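Local structure of endonuclease II (Enterobacteria phage t4, 2WSH) at residues F105-T110 against M116-I121. The protein nicks and cleaves cytosine-containing double-stranded DNA in a sequence-specific, magnesium-dependent manner, degrading host DNA so that its nucleotides can be reused for phage DNA synthesis. The protein carries 1 engineered substitution. Sequence-based numbering, arbitrary orientation. Where two conformers were deposited one is given.
Sequences FNLSMT and MTIATI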
ATOM      1  N   PHE A 105       4.476   8.694  -6.725  1.00 23.58           N
ATOM      2  CA  PHE A 105       3.587   7.751  -7.390  1.00 24.50           C
ATOM      3  C   PHE A 105       2.215   7.726  -6.735  1.00 30.60           C
ATOM      4  O   PHE A 105       1.905   8.558  -5.881  1.00 27.07           O
ATOM      5  CB  PHE A 105       4.199   6.352  -7.355  1.00 20.68           C
ATOM      6  CG  PHE A 105       4.487   5.862  -5.970  1.00 23.62           C
ATOM      7  CD1 PHE A 105       3.620   4.988  -5.337  1.00 30.79           C
ATOM      8  CD2 PHE A 105       5.610   6.295  -5.290  1.00 28.90           C
ATOM      9  CE1 PHE A 105       3.876   4.545  -4.058  1.00 27.22           C
ATOM     10  CE2 PHE A 105       5.873   5.855  -4.012  1.00 24.27           C
ATOM     11  CZ  PHE A 105       5.003   4.980  -3.395  1.00 27.85           C
ATOM     12  N   ASN A 106       1.395   6.763  -7.136  1.00 22.63           N
ATOM     13  CA  ASN A 106       0.056   6.626  -6.580  1.00 30.93           C
ATOM     14  C   ASN A 106      -0.196   5.264  -5.948  1.00 26.60           C
ATOM     15  O   ASN A 106       0.317   4.246  -6.409  1.00 28.55           O
ATOM     16  CB  ASN A 106      -0.992   6.925  -7.652  1.00 30.42           C
ATOM     17  CG  ASN A 106      -1.022   8.390  -8.033  1.00 35.65           C
ATOM     18  OD1 ASN A 106      -1.621   9.211  -7.340  1.00 40.71           O
ATOM     19  ND2 ASN A 106      -0.368   8.727  -9.137  1.00 37.51           N
ATOM     20  N   LEU A 107      -0.981   5.258  -4.879  1.00 24.13           N
ATOM     21  CA  LEU A 107      -1.368   4.022  -4.217  1.00 26.20           C
ATOM     22  C   LEU A 107      -2.886   3.921  -4.188  1.00 28.20           C
ATOM     23  O   LEU A 107      -3.580   4.893  -3.888  1.00 31.55           O
ATOM     24  CB  LEU A 107      -0.803   3.976  -2.797  1.00 30.24           C
ATOM     25  CG  LEU A 107       0.719   3.860  -2.708  1.00 31.38           C
ATOM     26  CD1 LEU A 107       1.206   4.202  -1.308  1.00 40.16           C
ATOM     27  CD2 LEU A 107       1.152   2.463  -3.100  1.00 27.91           C
ATOM     28  N   SER A 108      -3.397   2.743  -4.517  1.00 29.37           N
ATOM     29  CA  SER A 108      -4.832   2.525  -4.549  1.00 28.99           C
ATOM     30  C   SER A 108      -5.205   1.259  -3.807  1.00 34.89           C
ATOM     31  O   SER A 108      -4.448   0.292  -3.780  1.00 27.03           O
ATOM     32  CB  SER A 108      -5.341   2.451  -5.986  1.00 25.50           C
ATOM     33  OG  SER A 108      -5.442   3.749  -6.546  1.00 45.24           O
HETATM   34  N   MSE A 109      -6.384   1.285  -3.202  1.00 30.96           N
HETATM   35  CA  MSE A 109      -6.920   0.130  -2.508  1.00 27.17           C
HETATM   36  C   MSE A 109      -8.362  -0.030  -2.941  1.00 27.65           C
HETATM   37  O   MSE A 109      -9.099   0.950  -3.027  1.00 29.75           O
HETATM   38  CB  MSE A 109      -6.840   0.342  -1.001  1.00 31.01           C
HETATM   39  CG  MSE A 109      -7.713  -0.581  -0.187  1.00 48.13           C
HETATM   40 SE   MSE A 109      -7.791   0.037   1.663  1.00 65.64          SE
HETATM   41  CE  MSE A 109      -9.311  -1.033   2.255  1.00 55.50           C
ATOM     42  N   THR A 110      -8.760  -1.260  -3.237  1.00 30.02           N
ATOM     43  CA  THR A 110     -10.131  -1.517  -3.646  1.00 30.27           C
ATOM     44  C   THR A 110     -10.788  -2.611  -2.817  1.00 23.98           C
ATOM     45  O   THR A 110     -10.227  -3.693  -2.640  1.00 34.04           O
ATOM     46  CB  THR A 110     -10.218  -1.894  -5.140  1.00 37.34           C
ATOM     47  OG1 THR A 110      -9.660  -0.837  -5.931  1.00 35.49           O
ATOM     48  CG2 THR A 110     -11.668  -2.113  -5.548  1.00 24.24           C
HETATM   49  N   MSE A 116     -10.147   3.567  -2.944  1.00 26.83           N
HETATM   50  CA  MSE A 116      -9.508   4.670  -2.240  1.00 25.47           C
HETATM   51  C   MSE A 116      -8.116   4.863  -2.828  1.00 30.17           C
HETATM   52  O   MSE A 116      -7.413   3.889  -3.092  1.00 30.06           O
HETATM   53  CB  MSE A 116      -9.394   4.368  -0.744  1.00 27.85           C
HETATM   54  CG  MSE A 116     -10.708   4.407   0.045  1.00 42.13           C
HETATM   55 SE   MSE A 116     -11.411   2.649   0.569  1.00 55.61          SE
HETATM   56  CE  MSE A 116     -12.144   2.152  -1.132  1.00 24.72           C
ATOM     57  N   THR A 117      -7.716   6.114  -3.024  0.56 31.86           N
ATOM     58  CA  THR A 117      -6.428   6.393  -3.647  0.56 34.31           C
ATOM     59  C   THR A 117      -5.693   7.568  -3.005  0.56 40.46           C
ATOM     60  O   THR A 117      -6.311   8.528  -2.543  0.56 36.18           O
ATOM     61  CB  THR A 117      -6.582   6.656  -5.156  0.56 34.35           C
ATOM     62  OG1 THR A 117      -5.305   6.984  -5.720  0.56 36.41           O
ATOM     63  CG2 THR A 117      -7.553   7.803  -5.400  0.56 28.64           C
ATOM     64  N   ILE A 118      -4.366   7.479  -2.987  1.00 34.88           N
ATOM     65  CA  ILE A 118      -3.528   8.546  -2.452  1.00 32.58           C
ATOM     66  C   ILE A 118      -2.337   8.834  -3.363  1.00 38.42           C
ATOM     67  O   ILE A 118      -1.624   7.919  -3.776  1.00 31.27           O
ATOM     68  CB  ILE A 118      -3.005   8.213  -1.044  1.00 26.35           C
ATOM     69  CG1 ILE A 118      -2.159   9.368  -0.499  1.00 41.21           C
ATOM     70  CG2 ILE A 118      -2.182   6.941  -1.062  1.00 33.56           C
ATOM     71  CD1 ILE A 118      -2.925  10.661  -0.337  1.00 39.69           C
ATOM     72  N   ALA A 119      -2.140  10.106  -3.693  1.00 32.88           N
ATOM     73  CA  ALA A 119      -0.926  10.536  -4.368  1.00 37.86           C
ATOM     74  C   ALA A 119       0.112  10.776  -3.283  1.00 35.78           C
ATOM     75  O   ALA A 119      -0.131  11.540  -2.350  1.00 36.23           O
ATOM     76  CB  ALA A 119      -1.177  11.809  -5.160  1.00 38.73           C
ATOM     77  N   THR A 120       1.261  10.119  -3.393  1.00 31.85           N
ATOM     78  CA  THR A 120       2.251  10.184  -2.323  1.00 23.39           C
ATOM     79  C   THR A 120       2.854  11.579  -2.140  1.00 28.26           C
ATOM     80  O   THR A 120       3.400  11.878  -1.082  1.00 29.09           O
ATOM     81  CB  THR A 120       3.379   9.144  -2.501  1.00 28.02           C
ATOM     82  OG1 THR A 120       4.106   9.424  -3.701  1.00 26.51           O
ATOM     83  CG2 THR A 120       2.805   7.738  -2.564  1.00 30.15           C
ATOM     84  N   ILE A 121       2.766  12.432  -3.159  1.00 20.34           N
ATOM     85  CA  ILE A 121       3.196  13.818  -2.974  1.00 27.37           C
ATOM     86  C   ILE A 121       2.438  14.434  -1.803  1.00 32.13           C
ATOM     87  O   ILE A 121       2.987  15.242  -1.057  1.00 28.61           O
ATOM     88  CB  ILE A 121       2.980  14.695  -4.226  1.00 23.78           C
ATOM     89  CG1 ILE A 121       1.519  14.634  -4.684  1.00 32.03           C
ATOM     90  CG2 ILE A 121       3.918  14.273  -5.347  1.00 32.55           C
ATOM     91  CD1 ILE A 121       1.164  15.673  -5.727  1.00 29.25           C
TER
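The Thr120 side chain meets Phe105 in two ways, and its backbone N adds a third, a worked example of how one small residue can close the end of a strand pair. Thr120 CG2 sits over a face of the Phe105 ring, 3.7 Å from the centroid, in a CH-pi contact. Thr120 OG1, set between the backbone N and the carbonyl carbon (chi1 63°), accepts the N-H of Phe105 N at 3.1 Å. Thr120 N donates to Phe105 O at 3.0 Å, almost straight (177°). From here 106-110 and 116-119 run antiparallel, with paired backbone bonds at Leu107-Ile118 and Met109-Met116. On the face bearing Leu107, Met109, Met116 and Ile118, Leu107 CB packs tightly against Ile118 CG2 (3.7 Å). Met109 of the third subunit packs on Phe105 and Leu107. The other face, bearing Asn106, Ser108, Ala119 and Thr117, an exposed residue, is looser and more polar: Asn106 OD1 rests 3.4 Å from Ala119 CB. The whole is a beta hairpin of strands 97-111 and 114-119 in the GIY-YIG nuclease domain; residues Asn106 to Thr110 also pair antiparallel with a strand of the second subunit, carrying the sheet across the interface of the homotetramer.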